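PDB 6BLJ: serine-tRNA ligase from Naegleria fowleri, which probably catalyses the ATP-dependent attachment of serine to its cognate tRNA by way of a seryl-adenylate, and is bound here to AMP. Local coordinates for residues 28-33 / 148-153; 310-315 / 333-338; 325-330 / 447-452. All coordinates share one frame; numbering follows the deposited sequence.

Contact 1. Residues 28-33 / 148-153; sequences ESQRRR and LQIGNI
The backbone oxygen of Asn152 is gripped by two nitrogens of Arg33. Arg33 NE and Arg33 NH2 each lie 3.0 Å from Asn152 O, a side-on fork in which the oxygen sits 2° out of the guanidinium plane. NE arrives in the carbonyl plane, whereas NH2 is tilted 34° from it. The Arg33 chain is extended from CG to NE (chi2 -174°), which carries the guanidinium past Gly151; Gly151 CA lies over one of its faces, 3.7 Å from Arg33 NE. The remaining nitrogen, NH1, bonds Asn382 O, so the same group also ties in a loop of the catalytic domain, and Asn152 ND2 does likewise through Thr414 OG1 and Ala384 O.

The fold explains the meeting: helix 23-32 precedes the long antiparallel helices 38-76 and 114-147, the coiled-coil arm that in seryl-tRNA synthetases engages tRNA, and 148-153 is the chain leaving that arm. The contact therefore sits at the root of the arm.

Ser29 OG bonds Val154 N and lies 2.7 Å from water 1, which is also 2.7 Å from Gly151 O and 2.8 Å from Gln30 OE1, close enough to donate to either. Gln30, bent at chi2, brings its amide across Ile150, with OE1 3.5 Å from Ile150 CG2. Its NE2 bonds Asp36 O and also water 2, which in turn donates to Gln149 O. Apolar contact is sparse, Ser29 CB meeting Ile153 CD1 at 3.9 Å.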
loop_
_atom_site.group_PDB
_atom_site.type_symbol
_atom_site.label_atom_id
_atom_site.label_comp_id
_atom_site.label_asym_id
_atom_site.label_seq_id
_atom_site.Cartn_x
_atom_site.Cartn_y
_atom_site.Cartn_z
ATOM N N GLU A 28 -29.784 -3.578 16.449
ATOM C CA GLU A 28 -30.559 -2.988 15.367
ATOM C C GLU A 28 -29.699 -2.061 14.513
ATOM O O GLU A 28 -29.828 -2.049 13.282
ATOM C CB GLU A 28 -31.771 -2.246 15.935
ATOM C CG GLU A 28 -32.833 -1.897 14.896
ATOM C CD GLU A 28 -33.432 -3.127 14.219
ATOM O OE1 GLU A 28 -33.799 -3.028 13.030
ATOM O OE2 GLU A 28 -33.537 -4.189 14.872
ATOM N N SER A 29 -28.804 -1.288 15.139
ATOM C CA SER A 29 -27.915 -0.419 14.366
ATOM C C SER A 29 -26.982 -1.248 13.492
ATOM O O SER A 29 -26.734 -0.901 12.330
ATOM C CB SER A 29 -27.119 0.502 15.301
ATOM O OG SER A 29 -26.289 1.417 14.586
ATOM N N GLN A 30 -26.486 -2.370 14.025
ATOM C CA GLN A 30 -25.625 -3.248 13.238
ATOM C C GLN A 30 -26.379 -3.858 12.059
ATOM O O GLN A 30 -25.825 -3.987 10.958
ATOM C CB GLN A 30 -25.039 -4.340 14.140
ATOM C CG GLN A 30 -24.010 -3.818 15.120
ATOM C CD GLN A 30 -22.755 -3.314 14.428
ATOM O OE1 GLN A 30 -22.597 -2.113 14.199
ATOM N NE2 GLN A 30 -21.849 -4.234 14.096
ATOM N N ARG A 31 -27.648 -4.235 12.266
ATOM C CA ARG A 31 -28.445 -4.765 11.160
ATOM C C ARG A 31 -28.673 -3.706 10.089
ATOM O O ARG A 31 -28.545 -3.991 8.891
ATOM C CB ARG A 31 -29.779 -5.305 11.681
ATOM C CG ARG A 31 -29.650 -6.592 12.476
ATOM C CD ARG A 31 -31.000 -7.237 12.758
ATOM N NE ARG A 31 -31.719 -6.525 13.806
ATOM C CZ ARG A 31 -31.694 -6.873 15.090
ATOM N NH1 ARG A 31 -30.983 -7.927 15.478
ATOM N NH2 ARG A 31 -32.376 -6.165 15.984
ATOM N N ARG A 32 -28.991 -2.474 10.496
ATOM C CA ARG A 32 -29.151 -1.396 9.519
ATOM C C ARG A 32 -27.854 -1.120 8.768
ATOM O O ARG A 32 -27.889 -0.744 7.591
ATOM C CB ARG A 32 -29.663 -0.134 10.214
ATOM C CG ARG A 32 -31.072 -0.337 10.818
ATOM C CD ARG A 32 -31.564 0.887 11.564
ATOM N NE ARG A 32 -32.980 0.769 11.921
ATOM C CZ ARG A 32 -33.592 1.512 12.843
ATOM N NH1 ARG A 32 -32.915 2.433 13.524
ATOM N NH2 ARG A 32 -34.883 1.329 13.092
ATOM N N ARG A 33 -26.705 -1.287 9.427
ATOM C CA ARG A 33 -25.421 -1.149 8.749
ATOM C C ARG A 33 -25.066 -2.373 7.921
ATOM O O ARG A 33 -24.042 -2.353 7.229
ATOM C CB ARG A 33 -24.291 -0.887 9.761
ATOM C CG ARG A 33 -24.371 0.453 10.469
ATOM C CD ARG A 33 -23.154 0.706 11.350
ATOM N NE ARG A 33 -23.099 2.090 11.828
ATOM C CZ ARG A 33 -22.595 3.099 11.123
ATOM N NH1 ARG A 33 -22.111 2.876 9.915
ATOM N NH2 ARG A 33 -22.572 4.331 11.623
ATOM N N LEU A 148 -14.494 -1.106 19.797
ATOM C CA LEU A 148 -14.025 -0.167 18.784
ATOM C C LEU A 148 -14.457 -0.550 17.369
ATOM O O LEU A 148 -14.384 0.295 16.468
ATOM C CB LEU A 148 -12.504 -0.032 18.832
ATOM C CG LEU A 148 -11.952 0.758 20.017
ATOM C CD1 LEU A 148 -10.440 0.924 19.897
ATOM C CD2 LEU A 148 -12.651 2.111 20.154
ATOM N N GLN A 149 -14.878 -1.794 17.147
ATOM C CA GLN A 149 -15.252 -2.258 15.817
ATOM C C GLN A 149 -16.705 -1.987 15.463
ATOM O O GLN A 149 -17.072 -2.125 14.291
ATOM C CB GLN A 149 -15.006 -3.762 15.681
ATOM C CG GLN A 149 -13.594 -4.199 15.975
ATOM C CD GLN A 149 -13.458 -5.703 15.916
ATOM O OE1 GLN A 149 -14.001 -6.348 15.021
ATOM N NE2 GLN A 149 -12.789 -6.278 16.914
ATOM N N ILE A 150 -17.525 -1.617 16.427
ATOM C CA ILE A 150 -18.946 -1.407 16.198
ATOM C C ILE A 150 -19.148 0.015 15.698
ATOM O O ILE A 150 -18.544 0.961 16.216
ATOM C CB ILE A 150 -19.757 -1.694 17.482
ATOM C CG1 ILE A 150 -19.666 -3.182 17.856
ATOM C CG2 ILE A 150 -21.214 -1.342 17.287
ATOM C CD1 ILE A 150 -19.986 -3.515 19.320
ATOM N N GLY A 151 -19.980 0.171 14.670
ATOM C CA GLY A 151 -20.211 1.493 14.122
ATOM C C GLY A 151 -21.118 2.340 14.997
ATOM O O GLY A 151 -21.862 1.842 15.851
ATOM N N ASN A 152 -21.067 3.647 14.751
ATOM C CA ASN A 152 -21.914 4.590 15.474
ATOM C C ASN A 152 -23.389 4.223 15.297
ATOM O O ASN A 152 -23.786 3.616 14.300
ATOM C CB ASN A 152 -21.641 6.014 14.968
ATOM C CG ASN A 152 -22.035 7.083 15.980
ATOM O OD1 ASN A 152 -22.557 6.776 17.046
ATOM N ND2 ASN A 152 -21.782 8.341 15.645
ATOM N N ILE A 153 -24.202 4.568 16.293
ATOM C CA ILE A 153 -25.634 4.282 16.218
ATOM C C ILE A 153 -26.248 5.040 15.042
ATOM O O ILE A 153 -26.135 6.268 14.940
ATOM C CB ILE A 153 -26.316 4.635 17.539
ATOM C CG1 ILE A 153 -25.657 3.861 18.677
ATOM C CG2 ILE A 153 -27.812 4.315 17.478
ATOM C CD1 ILE A 153 -25.784 2.353 18.519
HETATM O O HOH W 1 -23.824 0.409 14.625
HETATM O O HOH W 2 -19.561 -2.981 12.777
#

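Contact 2. Residues 310-315 / 333-338; sequences STCFRK and FEKIEQ. With AMP (adenosine monophosphate), chain D.
Cys312 CB lies over one face of the Phe333 ring where two antiparallel strands pair, and AMP covers the opposite face. Cys312 CB stands 4.0 Å from the centroid of the Phe333 ring, close to its normal, a CH-pi contact; Cys312 SG lies obliquely beside it. On the AMP side the adenine settles over the ring centre, with AMP C4 3.5 Å from Phe333 CZ. The ring reaches this place from the crowded position between backbone N and carbonyl carbon (chi1 60°). Arg314 meets the ring at its edge through NE, the guanidinium plane turned 59° from the ring.

Backbone bonds are firm here: Cys312 N to Phe333 O is 2.7 Å, and Phe333 N returns to Cys312 O. On the other face of the sheet Thr311 OG1 donates to the anti lone pair of Glu334 OE2 at 2.7 Å, the two side chains running side by side. That carboxylate oxygen also bonds Tyr245 of the second subunit, so this face belongs to the dimer interface.

The pairing slackens toward Ser310. Lys335 N still bonds Ser310 O at 3.0 Å, but the return bond from Ser310 N to Lys335 O is weak at 3.4 Å, and water 3 bridges Ser310 OG and Lys335 O beside it. Lys335 NZ turns to Glu337 OE1 and Thr283 OG1.

These are the strands of class II motif 2, with its arginine in place: Arg314 NH1 and NH2 bond AMP O1P and O2P separately, NH2 at 2.9 Å and nearly straight (175°), while NE is fixed by Ala282 O. Such a grip would probably offset part of the phosphate charge, consistent with a role in orienting the alpha-phosphate of ATP during seryl-adenylate formation.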
loop_
_atom_site.group_PDB
_atom_site.type_symbol
_atom_site.label_atom_id
_atom_site.label_comp_id
_atom_site.label_asym_id
_atom_site.label_seq_id
_atom_site.Cartn_x
_atom_site.Cartn_y
_atom_site.Cartn_z
ATOM N N SER A 310 -8.063 23.817 2.287
ATOM C CA SER A 310 -6.835 23.067 2.025
ATOM C C SER A 310 -6.882 22.508 0.616
ATOM O O SER A 310 -7.952 22.380 0.017
ATOM C CB SER A 310 -6.635 21.906 3.020
ATOM O OG SER A 310 -7.508 20.809 2.709
ATOM N N THR A 311 -5.706 22.159 0.096
ATOM C CA THR A 311 -5.676 21.173 -0.968
ATOM C C THR A 311 -5.867 19.805 -0.328
ATOM O O THR A 311 -5.518 19.598 0.838
ATOM C CB THR A 311 -4.365 21.277 -1.759
ATOM O OG1 THR A 311 -4.312 22.575 -2.351
ATOM C CG2 THR A 311 -4.287 20.229 -2.901
ATOM N N CYS A 312 -6.479 18.898 -1.085
ATOM C CA CYS A 312 -6.824 17.545 -0.677
ATOM C C CYS A 312 -6.231 16.562 -1.672
ATOM O O CYS A 312 -6.248 16.810 -2.882
ATOM C CB CYS A 312 -8.343 17.345 -0.638
ATOM S SG CYS A 312 -9.199 18.557 0.406
ATOM N N PHE A 313 -5.758 15.427 -1.166
ATOM C CA PHE A 313 -5.073 14.435 -1.991
ATOM C C PHE A 313 -5.701 13.067 -1.776
ATOM O O PHE A 313 -5.848 12.621 -0.631
ATOM C CB PHE A 313 -3.581 14.376 -1.665
ATOM C CG PHE A 313 -2.871 15.715 -1.775
ATOM C CD1 PHE A 313 -2.220 16.082 -2.949
ATOM C CD2 PHE A 313 -2.848 16.596 -0.699
ATOM C CE1 PHE A 313 -1.545 17.311 -3.040
ATOM C CE2 PHE A 313 -2.188 17.827 -0.787
ATOM C CZ PHE A 313 -1.537 18.176 -1.952
ATOM N N ARG A 314 -6.057 12.390 -2.870
ATOM C CA ARG A 314 -6.737 11.106 -2.764
ATOM C C ARG A 314 -6.224 10.149 -3.826
ATOM O O ARG A 314 -6.245 10.468 -5.016
ATOM C CB ARG A 314 -8.249 11.288 -2.885
ATOM C CG ARG A 314 -8.796 12.169 -1.776
ATOM C CD ARG A 314 -10.267 12.095 -1.707
ATOM N NE ARG A 314 -10.782 12.987 -0.689
ATOM C CZ ARG A 314 -12.023 12.923 -0.236
ATOM N NH1 ARG A 314 -12.851 11.990 -0.721
ATOM N NH2 ARG A 314 -12.430 13.791 0.680
ATOM N N LYS A 315 -5.797 8.959 -3.390
ATOM C CA LYS A 315 -5.232 7.991 -4.318
ATOM C C LYS A 315 -6.302 7.412 -5.252
ATOM O O LYS A 315 -5.982 7.026 -6.377
ATOM C CB LYS A 315 -4.533 6.868 -3.550
ATOM C CG LYS A 315 -3.315 7.326 -2.733
ATOM C CD LYS A 315 -2.475 6.125 -2.300
ATOM C CE LYS A 315 -3.317 5.166 -1.467
ATOM N NZ LYS A 315 -2.467 4.200 -0.737
ATOM N N PHE A 333 -7.178 18.421 -5.370
ATOM C CA PHE A 333 -8.193 19.456 -5.546
ATOM C C PHE A 333 -8.288 20.295 -4.273
ATOM O O PHE A 333 -7.943 19.837 -3.174
ATOM C CB PHE A 333 -9.556 18.830 -5.905
ATOM C CG PHE A 333 -10.085 17.865 -4.855
ATOM C CD1 PHE A 333 -9.681 16.540 -4.847
ATOM C CD2 PHE A 333 -10.981 18.289 -3.883
ATOM C CE1 PHE A 333 -10.170 15.634 -3.892
ATOM C CE2 PHE A 333 -11.465 17.398 -2.919
ATOM C CZ PHE A 333 -11.053 16.059 -2.934
ATOM N N GLU A 334 -8.751 21.539 -4.427
ATOM C CA GLU A 334 -8.990 22.393 -3.266
ATOM C C GLU A 334 -10.419 22.237 -2.788
ATOM O O GLU A 334 -11.340 22.017 -3.583
ATOM C CB GLU A 334 -8.715 23.877 -3.564
ATOM C CG GLU A 334 -7.236 24.219 -3.623
ATOM C CD GLU A 334 -6.548 23.659 -4.874
ATOM O OE1 GLU A 334 -7.052 23.909 -6.000
ATOM O OE2 GLU A 334 -5.502 22.991 -4.733
ATOM N N LYS A 335 -10.604 22.338 -1.470
ATOM C CA LYS A 335 -11.932 22.166 -0.903
ATOM C C LYS A 335 -12.113 23.089 0.300
ATOM O O LYS A 335 -11.241 23.173 1.176
ATOM C CB LYS A 335 -12.192 20.696 -0.510
ATOM C CG LYS A 335 -13.603 20.475 0.089
ATOM C CD LYS A 335 -13.995 18.991 0.192
ATOM C CE LYS A 335 -13.071 18.155 1.089
ATOM N NZ LYS A 335 -12.875 18.741 2.448
ATOM N N ILE A 336 -13.242 23.786 0.325
ATOM C CA ILE A 336 -13.659 24.576 1.481
ATOM C C ILE A 336 -14.662 23.743 2.259
ATOM O O ILE A 336 -15.664 23.277 1.694
ATOM C CB ILE A 336 -14.279 25.916 1.057
ATOM C CG1 ILE A 336 -13.352 26.665 0.084
ATOM C CG2 ILE A 336 -14.656 26.745 2.298
ATOM C CD1 ILE A 336 -11.976 26.956 0.606
ATOM N N GLU A 337 -14.391 23.554 3.547
ATOM C CA GLU A 337 -15.068 22.580 4.392
ATOM C C GLU A 337 -15.704 23.275 5.594
ATOM O O GLU A 337 -15.099 24.173 6.197
ATOM C CB GLU A 337 -14.053 21.503 4.856
ATOM C CG GLU A 337 -14.629 20.391 5.729
ATOM C CD GLU A 337 -15.344 19.318 4.914
ATOM O OE1 GLU A 337 -15.394 19.430 3.666
ATOM O OE2 GLU A 337 -15.840 18.349 5.525
ATOM N N GLN A 338 -16.946 22.894 5.912
ATOM C CA GLN A 338 -17.568 23.250 7.185
ATOM C C GLN A 338 -17.220 22.193 8.224
ATOM O O GLN A 338 -17.367 20.996 7.960
ATOM C CB GLN A 338 -19.090 23.342 7.082
ATOM C CG GLN A 338 -19.658 24.321 6.069
ATOM C CD GLN A 338 -21.187 24.231 6.030
ATOM O OE1 GLN A 338 -21.857 24.722 6.919
ATOM N NE2 GLN A 338 -21.728 23.589 5.000
HETATM P P AMP D . -16.045 13.021 0.530
HETATM O O1P AMP D . -15.693 11.690 -0.134
HETATM O O2P AMP D . -15.139 13.570 1.560
HETATM O O3P AMP D . -17.490 12.951 1.002
HETATM O "O5'" AMP D . -16.046 14.086 -0.655
HETATM C "C5'" AMP D . -16.478 15.424 -0.448
HETATM C "C4'" AMP D . -16.596 16.157 -1.768
HETATM O "O4'" AMP D . -15.276 16.382 -2.326
HETATM C "C3'" AMP D . -17.338 15.413 -2.857
HETATM O "O3'" AMP D . -18.743 15.555 -2.753
HETATM C "C2'" AMP D . -16.763 16.007 -4.131
HETATM O "O2'" AMP D . -17.366 17.261 -4.398
HETATM C "C1'" AMP D . -15.310 16.243 -3.728
HETATM N N9 AMP D . -14.408 15.132 -4.120
HETATM C C8 AMP D . -14.271 13.930 -3.475
HETATM N N7 AMP D . -13.395 13.123 -4.031
HETATM C C5 AMP D . -12.920 13.846 -5.114
HETATM C C6 AMP D . -11.967 13.550 -6.109
HETATM N N6 AMP D . -11.250 12.413 -6.150
HETATM N N1 AMP D . -11.752 14.476 -7.067
HETATM C C2 AMP D . -12.425 15.632 -7.009
HETATM N N3 AMP D . -13.325 16.035 -6.107
HETATM C C4 AMP D . -13.539 15.089 -5.184
HETATM O O HOH W 3 -10.260 21.006 2.629
#

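Contact 3. Residues 325-330 / 447-452; sequences LGIFRV and ATSRTL. With AMP (adenosine monophosphate), chain D.
A cation-pi stack joins the loop between strands 304-313 and 332-342 to the start of helix 448-458, in the wall of the nucleotide pocket. The Arg450 guanidinium lies flat on the Phe328 ring, centres 3.8 Å apart and planes only 5° from parallel; Arg450 CD adds a CH-pi contact over the same face. The chain is extended as far as CD and then bends at chi3 (-65°), which lays the guanidinium along the ring.

Its edge is engaged as well. Arg450 NE reaches Phe328 O at 2.9 Å and Arg450 NH2 reaches the same oxygen at 3.0 Å, both from one face of the carbonyl plane, so ring and carbonyl of a single residue fix the rotation of the guanidinium. NH1 forms a salt bridge with Glu406, and the face turned from Phe328 meets the ribose, AMP C2' lying 3.6 Å from Arg450 NH1.

Position and sequence identify these parts as the motif 2 loop and the motif 3 helix of a class II synthetase, Arg450 being the motif 3 arginine.

Nearer the helix start, Ser449 OG donates to Ile327 O at 2.8 Å, and Ile327 CD1 rests 3.9 Å from Ser449 CB. Arg329 NH2 comes within 4.4 Å of Arg450 NH2; this like-charge approach is probably eased by salt bridges from Arg329 to Asp323 and Glu316. Val330 makes its adenine hydrogen bonds through its backbone: its N donates to AMP N1 at 3.0 Å, nearly straight (171°), and its O accepts from AMP N6.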
loop_
_atom_site.group_PDB
_atom_site.type_symbol
_atom_site.label_atom_id
_atom_site.label_comp_id
_atom_site.label_asym_id
_atom_site.label_seq_id
_atom_site.Cartn_x
_atom_site.Cartn_y
_atom_site.Cartn_z
ATOM N N LEU A 325 -12.428 11.273 -17.280
ATOM C CA LEU A 325 -12.338 12.417 -18.181
ATOM C C LEU A 325 -12.391 13.723 -17.396
ATOM O O LEU A 325 -13.393 14.008 -16.728
ATOM C CB LEU A 325 -13.470 12.392 -19.209
ATOM C CG LEU A 325 -13.666 11.135 -20.058
ATOM C CD1 LEU A 325 -14.768 11.384 -21.093
ATOM C CD2 LEU A 325 -12.367 10.654 -20.717
ATOM N N GLY A 326 -11.327 14.524 -17.491
ATOM C CA GLY A 326 -11.368 15.872 -16.940
ATOM C C GLY A 326 -11.034 15.924 -15.456
ATOM O O GLY A 326 -10.311 15.088 -14.928
ATOM N N ILE A 327 -11.583 16.918 -14.769
ATOM C CA ILE A 327 -11.175 17.185 -13.392
ATOM C C ILE A 327 -12.321 16.942 -12.399
ATOM O O ILE A 327 -12.323 17.495 -11.293
ATOM C CB ILE A 327 -10.581 18.600 -13.268
ATOM C CG1 ILE A 327 -11.638 19.695 -13.494
ATOM C CG2 ILE A 327 -9.444 18.755 -14.295
ATOM C CD1 ILE A 327 -11.027 21.123 -13.360
ATOM N N PHE A 328 -13.297 16.114 -12.789
ATOM C CA PHE A 328 -14.382 15.716 -11.885
ATOM C C PHE A 328 -13.873 14.822 -10.752
ATOM O O PHE A 328 -14.276 14.981 -9.593
ATOM C CB PHE A 328 -15.465 15.003 -12.698
ATOM C CG PHE A 328 -16.616 14.490 -11.890
ATOM C CD1 PHE A 328 -16.542 13.246 -11.276
ATOM C CD2 PHE A 328 -17.796 15.220 -11.789
ATOM C CE1 PHE A 328 -17.622 12.748 -10.541
ATOM C CE2 PHE A 328 -18.886 14.721 -11.065
ATOM C CZ PHE A 328 -18.797 13.494 -10.438
ATOM N N ARG A 329 -13.026 13.852 -11.074
ATOM C CA ARG A 329 -12.416 12.973 -10.079
ATOM C C ARG A 329 -10.918 12.984 -10.322
ATOM O O ARG A 329 -10.446 12.414 -11.317
ATOM C CB ARG A 329 -12.970 11.547 -10.178
ATOM C CG ARG A 329 -12.364 10.595 -9.152
ATOM C CD ARG A 329 -12.845 9.160 -9.363
ATOM N NE ARG A 329 -14.298 9.058 -9.290
ATOM C CZ ARG A 329 -14.986 8.960 -8.158
ATOM N NH1 ARG A 329 -14.351 8.929 -6.990
ATOM N NH2 ARG A 329 -16.312 8.882 -8.192
ATOM N N VAL A 330 -10.174 13.594 -9.400
ATOM C CA VAL A 330 -8.740 13.789 -9.529
ATOM C C VAL A 330 -8.069 13.353 -8.225
ATOM O O VAL A 330 -8.735 12.995 -7.257
ATOM C CB VAL A 330 -8.395 15.250 -9.875
ATOM C CG1 VAL A 330 -8.812 15.571 -11.313
ATOM C CG2 VAL A 330 -9.101 16.209 -8.897
ATOM N N ALA A 447 -15.840 21.725 -3.204
ATOM C CA ALA A 447 -14.622 21.185 -3.786
ATOM C C ALA A 447 -14.519 21.755 -5.199
ATOM O O ALA A 447 -15.401 21.511 -6.030
ATOM C CB ALA A 447 -14.670 19.656 -3.791
ATOM N N THR A 448 -13.477 22.550 -5.462
ATOM C CA THR A 448 -13.629 23.511 -6.551
ATOM C C THR A 448 -13.481 22.890 -7.939
ATOM O O THR A 448 -14.165 23.338 -8.861
ATOM C CB THR A 448 -12.667 24.698 -6.366
ATOM O OG1 THR A 448 -11.307 24.235 -6.347
ATOM C CG2 THR A 448 -12.984 25.444 -5.052
ATOM N N SER A 449 -12.641 21.860 -8.131
ATOM C CA SER A 449 -12.507 21.311 -9.488
ATOM C C SER A 449 -13.818 20.681 -9.968
ATOM O O SER A 449 -14.234 20.900 -11.115
ATOM C CB SER A 449 -11.333 20.321 -9.565
ATOM O OG SER A 449 -11.632 19.017 -9.067
ATOM N N ARG A 450 -14.513 19.942 -9.094
ATOM C CA ARG A 450 -15.804 19.375 -9.483
ATOM C C ARG A 450 -16.899 20.447 -9.570
ATOM O O ARG A 450 -17.811 20.337 -10.401
ATOM C CB ARG A 450 -16.215 18.261 -8.512
ATOM C CG ARG A 450 -17.462 17.455 -8.939
ATOM C CD ARG A 450 -17.744 16.287 -7.998
ATOM N NE ARG A 450 -16.674 15.285 -8.044
ATOM C CZ ARG A 450 -16.743 14.100 -7.448
ATOM N NH1 ARG A 450 -17.847 13.759 -6.773
ATOM N NH2 ARG A 450 -15.730 13.242 -7.563
ATOM N N THR A 451 -16.869 21.460 -8.692
ATOM C CA THR A 451 -17.822 22.563 -8.823
ATOM C C THR A 451 -17.586 23.340 -10.120
ATOM O O THR A 451 -18.548 23.753 -10.779
ATOM C CB THR A 451 -17.759 23.481 -7.587
ATOM O OG1 THR A 451 -18.157 22.748 -6.420
ATOM C CG2 THR A 451 -18.676 24.705 -7.719
ATOM N N LEU A 452 -16.316 23.508 -10.531
ATOM C CA LEU A 452 -16.023 24.135 -11.828
ATOM C C LEU A 452 -16.587 23.322 -12.991
ATOM O O LEU A 452 -17.110 23.893 -13.952
ATOM C CB LEU A 452 -14.511 24.316 -12.042
ATOM C CG LEU A 452 -13.695 25.385 -11.298
ATOM C CD1 LEU A 452 -12.222 25.272 -11.712
ATOM C CD2 LEU A 452 -14.234 26.814 -11.557
HETATM P P AMP D . -16.045 13.021 0.530
HETATM O O1P AMP D . -15.693 11.690 -0.134
HETATM O O2P AMP D . -15.139 13.570 1.560
HETATM O O3P AMP D . -17.490 12.951 1.002
HETATM O "O5'" AMP D . -16.046 14.086 -0.655
HETATM C "C5'" AMP D . -16.478 15.424 -0.448
HETATM C "C4'" AMP D . -16.596 16.157 -1.768
HETATM O "O4'" AMP D . -15.276 16.382 -2.326
HETATM C "C3'" AMP D . -17.338 15.413 -2.857
HETATM O "O3'" AMP D . -18.743 15.555 -2.753
HETATM C "C2'" AMP D . -16.763 16.007 -4.131
HETATM O "O2'" AMP D . -17.366 17.261 -4.398
HETATM C "C1'" AMP D . -15.310 16.243 -3.728
HETATM N N9 AMP D . -14.408 15.132 -4.120
HETATM C C8 AMP D . -14.271 13.930 -3.475
HETATM N N7 AMP D . -13.395 13.123 -4.031
HETATM C C5 AMP D . -12.920 13.846 -5.114
HETATM C C6 AMP D . -11.967 13.550 -6.109
HETATM N N6 AMP D . -11.250 12.413 -6.150
HETATM N N1 AMP D . -11.752 14.476 -7.067
HETATM C C2 AMP D . -12.425 15.632 -7.009
HETATM N N3 AMP D . -13.325 16.035 -6.107
HETATM C C4 AMP D . -13.539 15.089 -5.184
#

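Contacts 2 and 3 form one site, their centres 11 Å apart and both touching AMP. Along the chain their segments alternate: strand, loop, return strand, then motif 3 helix. A probable hydrogen bond joins them directly, Glu334 O to Thr448 N at 2.9 Å, and Ala447 CB packs against Phe333 CD2 at 3.9 Å. Contact 2 holds the phosphate and one adenine face and also touches the ribose through Lys335, while contact 3 bonds the adenine edge and packs on the ribose. Contact 1 stands apart at the arm's root, its centre 28 Å from that of contact 2 and 33 Å from that of contact 3, with nearest atoms about 15 and 20 Å away.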